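Local structure of RND efflux system, outer membrane lipoprotein, NodT family (Burkholderia mallei, 6U94) at residues A[304-309]-A[362-367]; A[311-316]-A[380-385]; A[324-329]-A[373-378]. The protein probably acts as an outer membrane lipoprotein channel of an RND efflux system, passing substrates out of the cell. One frame throughout, in Å; residues are numbered along the deposited sequence.

All three contacts set segments of the chain between residues 304 and 329 against the long helix 362-415, at successive positions along it: 362-367 in contact 1, 373-378 in contact 3 and 380-385 in contact 2. The order follows from the separations between contact centres, about 15 Å from contact 1 to contact 3, about 10 Å from contact 3 to contact 2, and about 23 Å from contact 1 to contact 2. F375 of contact 3 is the common neighbour. Its CE1 lies 3.7 Å from P308 CD and 3.8 Å from F307 CE1, both of contact 1, whereas its CE2 is 4.0 Å from L312 CD2 of contact 2.

Contact 1: residues A[304-309]-A[362-367]; sequences AAFFPR and INVAGY
F306 and Y367 have the most surface buried in this contact and V364 follows, all three being buried residues. Through aromatic and aliphatic side chains, the C-terminal end of helix 299-306 packs on the first turn of helix 362-415 in a protein of the outer membrane factor family. The backbones come closest at F306 and Y367, whose CA atoms are 8.0 Å apart. No hydrogen bond crosses the contact.

The F306 ring reaches V364 with its outer atoms. CE2 is 3.6 Å from V364 CG1 and CZ is 3.9 Å from the same methyl, and the two side chains cross at about a right angle. On V364 the touching branch is the one anti to the backbone N (chi1 177°). One face of the F306 ring is covered from within its own segment by A305 CB, which lies 3.5 Å above the plane and toward the rim.

Y367 CE2 comes within 4.3 Å of F306 CB, a looser apolar approach. The CG of Y367 is anti to the backbone N (chi1 178°), which carries the phenol across toward the other segment although the CB itself does not lead that way. L292 lies against both V364 and Y367, and I343 packs on F306. The Y367 hydroxyl is hydrogen-bonded to E289 OE2 of helix 283-294. F307 is the first residue past helix 299-306 to leave helical backbone angles, and Y367 OH lies at the edge of the F307 ring and in its plane, 3.5 Å from F307 CD2.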
ATOM      1  N   ALA A 304     -25.819   3.325  17.614  1.00 57.75           N
ATOM      2  CA  ALA A 304     -27.113   3.043  17.006  1.00 54.65           C
ATOM      3  C   ALA A 304     -27.490   4.119  15.998  1.00 56.43           C
ATOM      4  O   ALA A 304     -28.079   3.825  14.951  1.00 56.60           O
ATOM      5  CB  ALA A 304     -28.186   2.921  18.089  1.00 54.07           C
ATOM      6  N   ALA A 305     -27.137   5.373  16.287  1.00 53.50           N
ATOM      7  CA  ALA A 305     -27.528   6.473  15.415  1.00 51.62           C
ATOM      8  C   ALA A 305     -26.619   6.601  14.195  1.00 55.45           C
ATOM      9  O   ALA A 305     -27.100   6.897  13.098  1.00 54.61           O
ATOM     10  CB  ALA A 305     -27.540   7.787  16.199  1.00 48.48           C
ATOM     11  N   PHE A 306     -25.307   6.385  14.354  1.00 52.78           N
ATOM     12  CA  PHE A 306     -24.353   6.808  13.340  1.00 52.54           C
ATOM     13  C   PHE A 306     -23.381   5.738  12.850  1.00 51.84           C
ATOM     14  O   PHE A 306     -22.550   6.041  11.987  1.00 49.48           O
ATOM     15  CB  PHE A 306     -23.539   8.005  13.859  1.00 51.31           C
ATOM     16  CG  PHE A 306     -24.383   9.187  14.249  1.00 59.94           C
ATOM     17  CD1 PHE A 306     -25.053   9.927  13.288  1.00 60.56           C
ATOM     18  CD2 PHE A 306     -24.499   9.562  15.578  1.00 60.40           C
ATOM     19  CE1 PHE A 306     -25.828  11.014  13.643  1.00 63.28           C
ATOM     20  CE2 PHE A 306     -25.273  10.648  15.942  1.00 63.31           C
ATOM     21  CZ  PHE A 306     -25.937  11.376  14.976  1.00 66.27           C
ATOM     22  N   PHE A 307     -23.456   4.512  13.353  1.00 50.01           N
ATOM     23  CA  PHE A 307     -22.464   3.484  13.035  1.00 49.92           C
ATOM     24  C   PHE A 307     -23.136   2.337  12.297  1.00 50.03           C
ATOM     25  O   PHE A 307     -23.862   1.541  12.917  1.00 47.00           O
ATOM     26  CB  PHE A 307     -21.788   2.986  14.312  1.00 51.95           C
ATOM     27  CG  PHE A 307     -20.377   2.502  14.116  1.00 50.86           C
ATOM     28  CD1 PHE A 307     -20.072   1.556  13.154  1.00 50.88           C
ATOM     29  CD2 PHE A 307     -19.352   2.996  14.912  1.00 53.79           C
ATOM     30  CE1 PHE A 307     -18.766   1.112  12.985  1.00 49.90           C
ATOM     31  CE2 PHE A 307     -18.050   2.561  14.752  1.00 53.46           C
ATOM     32  CZ  PHE A 307     -17.756   1.613  13.783  1.00 56.06           C
ATOM     33  N   PRO A 308     -22.942   2.216  10.980  1.00 49.30           N
ATOM     34  CA  PRO A 308     -23.572   1.113  10.244  1.00 51.36           C
ATOM     35  C   PRO A 308     -23.085  -0.241  10.743  1.00 49.09           C
ATOM     36  O   PRO A 308     -21.934  -0.402  11.151  1.00 47.69           O
ATOM     37  CB  PRO A 308     -23.140   1.356   8.791  1.00 48.57           C
ATOM     38  CG  PRO A 308     -22.745   2.805   8.732  1.00 53.48           C
ATOM     39  CD  PRO A 308     -22.184   3.117  10.094  1.00 53.69           C
ATOM     40  N   ARG A 309     -23.984  -1.219  10.712  1.00 54.48           N
ATOM     41  CA  ARG A 309     -23.646  -2.606  11.029  1.00 59.05           C
ATOM     42  C   ARG A 309     -23.835  -3.423   9.754  1.00 57.86           C
ATOM     43  O   ARG A 309     -24.935  -3.887   9.453  1.00 61.78           O
ATOM     44  CB  ARG A 309     -24.479  -3.151  12.208  1.00 62.31           C
ATOM     45  CG  ARG A 309     -25.975  -2.867  12.161  1.00 66.54           C
ATOM     46  CD  ARG A 309     -26.632  -3.151  13.517  1.00 63.07           C
ATOM     47  NE  ARG A 309     -26.444  -4.529  13.972  1.00 62.48           N
ATOM     48  CZ  ARG A 309     -26.984  -5.031  15.081  1.00 59.21           C
ATOM     49  NH1 ARG A 309     -27.748  -4.271  15.852  1.00 54.30           N
ATOM     50  NH2 ARG A 309     -26.765  -6.297  15.420  1.00 58.15           N
ATOM     51  N   ILE A 362     -20.495  19.431  19.077  1.00 75.17           N
ATOM     52  CA  ILE A 362     -19.285  19.259  18.280  1.00 76.69           C
ATOM     53  C   ILE A 362     -18.776  17.826  18.354  1.00 74.27           C
ATOM     54  O   ILE A 362     -18.214  17.309  17.379  1.00 76.10           O
ATOM     55  CB  ILE A 362     -18.216  20.270  18.733  1.00 82.66           C
ATOM     56  CG1 ILE A 362     -18.768  21.693  18.640  1.00 89.97           C
ATOM     57  CG2 ILE A 362     -16.951  20.133  17.898  1.00 83.57           C
ATOM     58  CD1 ILE A 362     -19.371  22.032  17.288  1.00 92.08           C
ATOM     59  N   ASN A 363     -18.967  17.155  19.490  1.00 64.90           N
ATOM     60  CA  ASN A 363     -18.473  15.791  19.628  1.00 68.12           C
ATOM     61  C   ASN A 363     -19.357  14.778  18.912  1.00 66.96           C
ATOM     62  O   ASN A 363     -18.870  13.713  18.519  1.00 63.62           O
ATOM     63  CB  ASN A 363     -18.339  15.421  21.106  1.00 71.45           C
ATOM     64  CG  ASN A 363     -17.370  16.320  21.840  1.00 76.93           C
ATOM     65  OD1 ASN A 363     -16.161  16.270  21.609  1.00 78.11           O
ATOM     66  ND2 ASN A 363     -17.896  17.151  22.734  1.00 77.62           N
ATOM     67  N   VAL A 364     -20.643  15.080  18.737  1.00 64.18           N
ATOM     68  CA  VAL A 364     -21.512  14.189  17.975  1.00 59.52           C
ATOM     69  C   VAL A 364     -21.277  14.359  16.479  1.00 65.48           C
ATOM     70  O   VAL A 364     -21.178  13.375  15.736  1.00 62.99           O
ATOM     71  CB  VAL A 364     -22.987  14.432  18.345  1.00 62.26           C
ATOM     72  CG1 VAL A 364     -23.889  13.554  17.507  1.00 62.09           C
ATOM     73  CG2 VAL A 364     -23.218  14.171  19.828  1.00 61.01           C
ATOM     74  N   ALA A 365     -21.181  15.608  16.014  1.00 67.58           N
ATOM     75  CA  ALA A 365     -20.954  15.855  14.593  1.00 66.97           C
ATOM     76  C   ALA A 365     -19.598  15.320  14.148  1.00 67.19           C
ATOM     77  O   ALA A 365     -19.480  14.739  13.062  1.00 63.56           O
ATOM     78  CB  ALA A 365     -21.070  17.349  14.293  1.00 67.66           C
ATOM     79  N   GLY A 366     -18.565  15.504  14.973  1.00 62.47           N
ATOM     80  CA  GLY A 366     -17.264  14.948  14.643  1.00 57.87           C
ATOM     81  C   GLY A 366     -17.274  13.432  14.617  1.00 59.55           C
ATOM     82  O   GLY A 366     -16.643  12.811  13.758  1.00 62.94           O
ATOM     83  N   TYR A 367     -17.996  12.818  15.558  1.00 51.70           N
ATOM     84  CA  TYR A 367     -18.118  11.365  15.576  1.00 51.27           C
ATOM     85  C   TYR A 367     -18.813  10.853  14.320  1.00 58.87           C
ATOM     86  O   TYR A 367     -18.386   9.855  13.727  1.00 61.44           O
ATOM     87  CB  TYR A 367     -18.880  10.936  16.829  1.00 47.67           C
ATOM     88  CG  TYR A 367     -19.126   9.451  16.971  1.00 40.81           C
ATOM     89  CD1 TYR A 367     -18.085   8.575  17.247  1.00 40.35           C
ATOM     90  CD2 TYR A 367     -20.409   8.932  16.879  1.00 39.81           C
ATOM     91  CE1 TYR A 367     -18.315   7.218  17.396  1.00 40.32           C
ATOM     92  CE2 TYR A 367     -20.649   7.582  17.030  1.00 49.80           C
ATOM     93  CZ  TYR A 367     -19.598   6.728  17.287  1.00 46.38           C
ATOM     94  OH  TYR A 367     -19.828   5.377  17.433  1.00 52.50           O
TER

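Contact 2: residues A[311-316]-A[380-385]; sequences TLTGAL and DNLAAR
L382 is the residue of helix 362-415 that both L312 and T313 meet, and it divides its two methyls between them. CD1 approaches the backbone oxygen of L312, with L312 O to L382 CD1 at 3.8 Å. CD2 lies 4.3 Å from T313 CG2, a loose methyl-to-methyl approach. The CB of L382 already points at the loop, and with CG anti to the carbonyl carbon (chi1 -75°) the methyls are carried on to these partners. Farther along, R385 NH1 is 4.1 Å from L316 O, too long for a hydrogen bond.

Partners outside the two segments hold both sides. T313 OG1 is hydrogen-bonded to P271 O and to L274 N, and backbone bonds tie L312 to L274 and S320 and T313 to G273. L323 touches L312 and L382 alike, and L451 packs on L382. R385 is held by salt bridges from NH1 to E269 and from NE to E389.

The connection between helices 299-306 and 321-326 thus packs along the long helix 362-415 of this outer membrane factor family chain. With no hydrogen bond between the segments, the direct contact is mainly van der Waals packing around L382, while T313 OG1 and the R385 guanidinium are satisfied elsewhere in the chain.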
ATOM      1  N   THR A 311     -21.408  -6.082   6.754  1.00 53.15           N
ATOM      2  CA  THR A 311     -20.147  -6.706   6.390  1.00 53.00           C
ATOM      3  C   THR A 311     -19.356  -5.762   5.497  1.00 56.22           C
ATOM      4  O   THR A 311     -19.924  -4.922   4.791  1.00 59.02           O
ATOM      5  CB  THR A 311     -20.371  -8.042   5.674  1.00 58.84           C
ATOM      6  OG1 THR A 311     -21.147  -7.836   4.482  1.00 61.26           O
ATOM      7  CG2 THR A 311     -21.086  -9.025   6.595  1.00 58.48           C
ATOM      8  N   LEU A 312     -18.034  -5.893   5.544  1.00 55.52           N
ATOM      9  CA  LEU A 312     -17.161  -5.037   4.753  1.00 56.35           C
ATOM     10  C   LEU A 312     -16.593  -5.719   3.517  1.00 58.86           C
ATOM     11  O   LEU A 312     -16.282  -5.033   2.539  1.00 56.79           O
ATOM     12  CB  LEU A 312     -16.002  -4.524   5.612  1.00 53.52           C
ATOM     13  CG  LEU A 312     -16.400  -3.602   6.763  1.00 50.32           C
ATOM     14  CD1 LEU A 312     -15.179  -3.239   7.585  1.00 48.29           C
ATOM     15  CD2 LEU A 312     -17.087  -2.355   6.227  1.00 49.49           C
ATOM     16  N   THR A 313     -16.446  -7.042   3.532  1.00 59.56           N
ATOM     17  CA  THR A 313     -15.806  -7.759   2.442  1.00 59.12           C
ATOM     18  C   THR A 313     -16.698  -8.893   1.965  1.00 63.77           C
ATOM     19  O   THR A 313     -17.511  -9.432   2.721  1.00 60.06           O
ATOM     20  CB  THR A 313     -14.441  -8.336   2.850  1.00 55.81           C
ATOM     21  OG1 THR A 313     -14.600  -9.191   3.988  1.00 60.45           O
ATOM     22  CG2 THR A 313     -13.465  -7.218   3.181  1.00 51.61           C
ATOM     23  N   GLY A 314     -16.537  -9.238   0.689  1.00 68.40           N
ATOM     24  CA  GLY A 314     -17.171 -10.404   0.114  1.00 71.92           C
ATOM     25  C   GLY A 314     -16.149 -11.483  -0.175  1.00 77.86           C
ATOM     26  O   GLY A 314     -15.128 -11.578   0.513  1.00 74.49           O
ATOM     27  N   ALA A 315     -16.406 -12.293  -1.198  1.00 86.68           N
ATOM     28  CA  ALA A 315     -15.510 -13.391  -1.524  1.00 88.77           C
ATOM     29  C   ALA A 315     -14.143 -12.869  -1.955  1.00 89.52           C
ATOM     30  O   ALA A 315     -14.038 -11.869  -2.668  1.00 89.46           O
ATOM     31  CB  ALA A 315     -16.120 -14.255  -2.625  1.00 93.81           C
ATOM     32  N   LEU A 316     -13.092 -13.555  -1.500  1.00 92.44           N
ATOM     33  CA  LEU A 316     -11.704 -13.225  -1.837  1.00 96.62           C
ATOM     34  C   LEU A 316     -11.346 -11.789  -1.464  1.00 99.05           C
ATOM     35  O   LEU A 316     -10.510 -11.155  -2.115  1.00100.04           O
ATOM     36  CB  LEU A 316     -11.408 -13.476  -3.320  1.00 95.63           C
ATOM     37  CG  LEU A 316     -11.518 -14.919  -3.813  1.00101.82           C
ATOM     38  CD1 LEU A 316     -12.917 -15.213  -4.342  1.00104.85           C
ATOM     39  CD2 LEU A 316     -10.460 -15.209  -4.871  1.00103.88           C
ATOM     40  N   ASP A 380     -12.602   2.846  -0.488  1.00 58.02           N
ATOM     41  CA  ASP A 380     -11.659   3.366  -1.473  1.00 56.01           C
ATOM     42  C   ASP A 380     -10.455   2.446  -1.634  1.00 58.79           C
ATOM     43  O   ASP A 380      -9.968   2.245  -2.753  1.00 61.20           O
ATOM     44  CB  ASP A 380     -11.214   4.775  -1.081  1.00 52.62           C
ATOM     45  CG  ASP A 380     -12.265   5.824  -1.386  1.00 59.03           C
ATOM     46  OD1 ASP A 380     -13.366   5.452  -1.848  1.00 60.75           O
ATOM     47  OD2 ASP A 380     -11.992   7.024  -1.169  1.00 61.31           O
ATOM     48  N   ASN A 381      -9.956   1.881  -0.533  1.00 54.39           N
ATOM     49  CA  ASN A 381      -8.802   0.997  -0.638  1.00 56.80           C
ATOM     50  C   ASN A 381      -9.176  -0.348  -1.245  1.00 56.25           C
ATOM     51  O   ASN A 381      -8.337  -0.989  -1.887  1.00 57.06           O
ATOM     52  CB  ASN A 381      -8.153   0.803   0.730  1.00 54.06           C
ATOM     53  CG  ASN A 381      -7.258   1.965   1.119  1.00 65.75           C
ATOM     54  OD1 ASN A 381      -6.125   2.070   0.656  1.00 67.61           O
ATOM     55  ND2 ASN A 381      -7.763   2.840   1.984  1.00 75.40           N
ATOM     56  N   LEU A 382     -10.417  -0.797  -1.045  1.00 53.72           N
ATOM     57  CA  LEU A 382     -10.871  -2.021  -1.692  1.00 56.49           C
ATOM     58  C   LEU A 382     -11.001  -1.824  -3.197  1.00 58.11           C
ATOM     59  O   LEU A 382     -10.636  -2.709  -3.980  1.00 60.04           O
ATOM     60  CB  LEU A 382     -12.204  -2.467  -1.093  1.00 58.91           C
ATOM     61  CG  LEU A 382     -12.181  -3.109   0.295  1.00 56.46           C
ATOM     62  CD1 LEU A 382     -13.551  -2.975   0.939  1.00 52.04           C
ATOM     63  CD2 LEU A 382     -11.786  -4.574   0.186  1.00 55.55           C
ATOM     64  N   ALA A 383     -11.520  -0.667  -3.620  1.00 58.48           N
ATOM     65  CA  ALA A 383     -11.607  -0.374  -5.046  1.00 58.41           C
ATOM     66  C   ALA A 383     -10.223  -0.176  -5.645  1.00 60.82           C
ATOM     67  O   ALA A 383      -9.949  -0.646  -6.755  1.00 60.94           O
ATOM     68  CB  ALA A 383     -12.474   0.861  -5.281  1.00 55.69           C
ATOM     69  N   ALA A 384      -9.338   0.513  -4.921  1.00 59.48           N
ATOM     70  CA  ALA A 384      -7.967   0.689  -5.388  1.00 56.06           C
ATOM     71  C   ALA A 384      -7.303  -0.654  -5.655  1.00 59.44           C
ATOM     72  O   ALA A 384      -6.632  -0.835  -6.677  1.00 58.14           O
ATOM     73  CB  ALA A 384      -7.161   1.487  -4.366  1.00 53.93           C
ATOM     74  N   ARG A 385      -7.488  -1.614  -4.744  1.00 58.19           N
ATOM     75  CA  ARG A 385      -6.907  -2.934  -4.950  1.00 54.46           C
ATOM     76  C   ARG A 385      -7.499  -3.611  -6.176  1.00 52.99           C
ATOM     77  O   ARG A 385      -6.772  -4.227  -6.963  1.00 57.90           O
ATOM     78  CB  ARG A 385      -7.115  -3.814  -3.723  1.00 50.42           C
ATOM     79  CG  ARG A 385      -6.273  -5.075  -3.785  1.00 55.43           C
ATOM     80  CD  ARG A 385      -6.954  -6.265  -3.155  1.00 59.46           C
ATOM     81  NE  ARG A 385      -6.191  -7.481  -3.412  1.00 63.54           N
ATOM     82  CZ  ARG A 385      -6.344  -8.617  -2.742  1.00 70.68           C
ATOM     83  NH1 ARG A 385      -7.231  -8.696  -1.759  1.00 72.76           N
ATOM     84  NH2 ARG A 385      -5.604  -9.672  -3.052  1.00 72.40           N
TER

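Contact 3: residues A[324-329]-A[373-378]; sequences AGLFSG and DAFREV
F327 and R376 bring their CA atoms to 7.9 Å, and L326 and F375 theirs to 9.1 Å, so that the end region of helix 321-326 lies beside the middle of segment 373-378. The backbone angles of F327 (phi -110°, psi 19°) are not helical. The hydrogen bond from F327 N to A324 O is weak, as is that of S328 N to G325 O.

From that position F327 CZ reaches the opposite helix, 3.4 Å from R376 N, and F375 CB, at the ring edge and in its plane, lies 4.0 Å from F327 CZ. Both segments belong to the outer membrane efflux protein family region, and the contact sets the short helix 321-326 on the flank of the long helix 362-415.

The R376 side chain runs past the ring, extended as far as CD, and bends at chi3 (-57°), which turns the guanidinium broadside to F327: CE1 stands 3.7 Å above the guanidinium plane, over its centre. The two planes are 76° apart, so the ring, with R376 NH2 at its edge, meets the face of the arginine steeply rather than lying flat on it. R376 NH2 is hydrogen-bonded to V331 O, a bond that restrains the guanidinium's rotation. L326 CD1 reaches F375 CD2 at 4.3 Å, and L323 packs on F375 from helix 321-326 as well.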
ATOM      1  N   ALA A 324     -20.491  -1.512  -0.844  1.00 64.34           N
ATOM      2  CA  ALA A 324     -20.642  -0.820  -2.118  1.00 68.84           C
ATOM      3  C   ALA A 324     -22.006  -0.158  -2.232  1.00 73.56           C
ATOM      4  O   ALA A 324     -22.133   0.896  -2.865  1.00 76.26           O
ATOM      5  CB  ALA A 324     -20.426  -1.795  -3.275  1.00 69.81           C
ATOM      6  N   GLY A 325     -23.037  -0.761  -1.634  1.00 72.35           N
ATOM      7  CA  GLY A 325     -24.357  -0.158  -1.669  1.00 73.55           C
ATOM      8  C   GLY A 325     -24.440   1.142  -0.896  1.00 76.13           C
ATOM      9  O   GLY A 325     -25.186   2.047  -1.279  1.00 81.85           O
ATOM     10  N   LEU A 326     -23.681   1.257   0.200  1.00 73.70           N
ATOM     11  CA  LEU A 326     -23.661   2.501   0.965  1.00 71.52           C
ATOM     12  C   LEU A 326     -23.191   3.674   0.117  1.00 74.59           C
ATOM     13  O   LEU A 326     -23.632   4.807   0.330  1.00 76.26           O
ATOM     14  CB  LEU A 326     -22.767   2.358   2.198  1.00 67.19           C
ATOM     15  CG  LEU A 326     -23.408   1.832   3.482  1.00 68.22           C
ATOM     16  CD1 LEU A 326     -22.418   1.888   4.636  1.00 65.89           C
ATOM     17  CD2 LEU A 326     -24.660   2.623   3.810  1.00 67.95           C
ATOM     18  N   PHE A 327     -22.302   3.424  -0.844  1.00 75.03           N
ATOM     19  CA  PHE A 327     -21.753   4.478  -1.687  1.00 80.79           C
ATOM     20  C   PHE A 327     -22.249   4.387  -3.127  1.00 91.02           C
ATOM     21  O   PHE A 327     -21.635   4.971  -4.026  1.00 94.05           O
ATOM     22  CB  PHE A 327     -20.226   4.448  -1.635  1.00 74.89           C
ATOM     23  CG  PHE A 327     -19.674   4.626  -0.249  1.00 74.33           C
ATOM     24  CD1 PHE A 327     -19.490   5.893   0.281  1.00 75.35           C
ATOM     25  CD2 PHE A 327     -19.355   3.526   0.534  1.00 70.22           C
ATOM     26  CE1 PHE A 327     -18.991   6.061   1.563  1.00 73.45           C
ATOM     27  CE2 PHE A 327     -18.855   3.686   1.810  1.00 67.28           C
ATOM     28  CZ  PHE A 327     -18.674   4.956   2.329  1.00 69.86           C
ATOM     29  N   SER A 328     -23.351   3.676  -3.362  1.00109.43           N
ATOM     30  CA  SER A 328     -23.957   3.655  -4.687  1.00122.35           C
ATOM     31  C   SER A 328     -24.487   5.039  -5.038  1.00136.62           C
ATOM     32  O   SER A 328     -25.129   5.704  -4.220  1.00136.24           O
ATOM     33  CB  SER A 328     -25.087   2.627  -4.748  1.00119.03           C
ATOM     34  OG  SER A 328     -26.308   3.185  -4.297  1.00117.09           O
ATOM     35  N   GLY A 329     -24.217   5.473  -6.265  1.00156.86           N
ATOM     36  CA  GLY A 329     -24.529   6.825  -6.662  1.00161.42           C
ATOM     37  C   GLY A 329     -23.506   7.862  -6.252  1.00158.12           C
ATOM     38  O   GLY A 329     -23.661   9.036  -6.612  1.00162.52           O
ATOM     39  N   ASP A 373     -15.997   8.986   7.055  1.00 60.39           N
ATOM     40  CA  ASP A 373     -14.666   8.977   6.455  1.00 59.36           C
ATOM     41  C   ASP A 373     -13.997   7.619   6.615  1.00 62.07           C
ATOM     42  O   ASP A 373     -13.268   7.173   5.723  1.00 67.89           O
ATOM     43  CB  ASP A 373     -13.799  10.074   7.070  1.00 60.09           C
ATOM     44  CG  ASP A 373     -14.183  11.457   6.590  1.00 65.77           C
ATOM     45  OD1 ASP A 373     -15.119  11.562   5.773  1.00 70.09           O
ATOM     46  OD2 ASP A 373     -13.549  12.441   7.030  1.00 70.55           O
ATOM     47  N   ALA A 374     -14.234   6.943   7.741  1.00 56.46           N
ATOM     48  CA  ALA A 374     -13.634   5.630   7.950  1.00 52.80           C
ATOM     49  C   ALA A 374     -14.174   4.611   6.953  1.00 56.72           C
ATOM     50  O   ALA A 374     -13.406   3.848   6.352  1.00 51.04           O
ATOM     51  CB  ALA A 374     -13.877   5.160   9.382  1.00 53.11           C
ATOM     52  N   PHE A 375     -15.499   4.573   6.774  1.00 56.98           N
ATOM     53  CA  PHE A 375     -16.097   3.650   5.817  1.00 57.69           C
ATOM     54  C   PHE A 375     -15.673   3.989   4.395  1.00 60.95           C
ATOM     55  O   PHE A 375     -15.298   3.102   3.622  1.00 59.70           O
ATOM     56  CB  PHE A 375     -17.620   3.671   5.940  1.00 57.38           C
ATOM     57  CG  PHE A 375     -18.153   2.788   7.029  1.00 55.76           C
ATOM     58  CD1 PHE A 375     -18.114   3.201   8.357  1.00 51.98           C
ATOM     59  CD2 PHE A 375     -18.701   1.551   6.730  1.00 48.30           C
ATOM     60  CE1 PHE A 375     -18.609   2.387   9.365  1.00 49.00           C
ATOM     61  CE2 PHE A 375     -19.197   0.734   7.726  1.00 48.71           C
ATOM     62  CZ  PHE A 375     -19.150   1.155   9.052  1.00 54.44           C
ATOM     63  N   ARG A 376     -15.731   5.274   4.035  1.00 63.84           N
ATOM     64  CA  ARG A 376     -15.308   5.696   2.706  1.00 61.91           C
ATOM     65  C   ARG A 376     -13.860   5.311   2.444  1.00 61.97           C
ATOM     66  O   ARG A 376     -13.516   4.858   1.347  1.00 62.90           O
ATOM     67  CB  ARG A 376     -15.504   7.205   2.550  1.00 65.44           C
ATOM     68  CG  ARG A 376     -15.155   7.742   1.162  1.00 73.77           C
ATOM     69  CD  ARG A 376     -15.464   9.229   1.057  1.00 79.39           C
ATOM     70  NE  ARG A 376     -16.865   9.519   1.355  1.00 85.17           N
ATOM     71  CZ  ARG A 376     -17.851   9.421   0.467  1.00 90.88           C
ATOM     72  NH1 ARG A 376     -17.591   9.034  -0.777  1.00 92.79           N
ATOM     73  NH2 ARG A 376     -19.098   9.703   0.820  1.00 90.90           N
ATOM     74  N   GLU A 377     -12.999   5.471   3.451  1.00 57.95           N
ATOM     75  CA  GLU A 377     -11.600   5.082   3.309  1.00 55.67           C
ATOM     76  C   GLU A 377     -11.463   3.584   3.067  1.00 58.92           C
ATOM     77  O   GLU A 377     -10.603   3.147   2.293  1.00 58.33           O
ATOM     78  CB  GLU A 377     -10.830   5.497   4.558  1.00 53.92           C
ATOM     79  CG  GLU A 377      -9.347   5.244   4.515  1.00 52.17           C
ATOM     80  CD  GLU A 377      -8.639   5.833   5.724  1.00 57.14           C
ATOM     81  OE1 GLU A 377      -9.002   5.486   6.872  1.00 57.49           O
ATOM     82  OE2 GLU A 377      -7.736   6.665   5.524  1.00 59.04           O
ATOM     83  N   VAL A 378     -12.295   2.780   3.730  1.00 55.49           N
ATOM     84  CA  VAL A 378     -12.232   1.336   3.544  1.00 50.24           C
ATOM     85  C   VAL A 378     -12.694   0.960   2.139  1.00 54.26           C
ATOM     86  O   VAL A 378     -12.064   0.136   1.464  1.00 52.21           O
ATOM     87  CB  VAL A 378     -13.060   0.624   4.627  1.00 49.17           C
ATOM     88  CG1 VAL A 378     -13.311  -0.829   4.235  1.00 48.81           C
ATOM     89  CG2 VAL A 378     -12.345   0.705   5.974  1.00 50.21           C
TER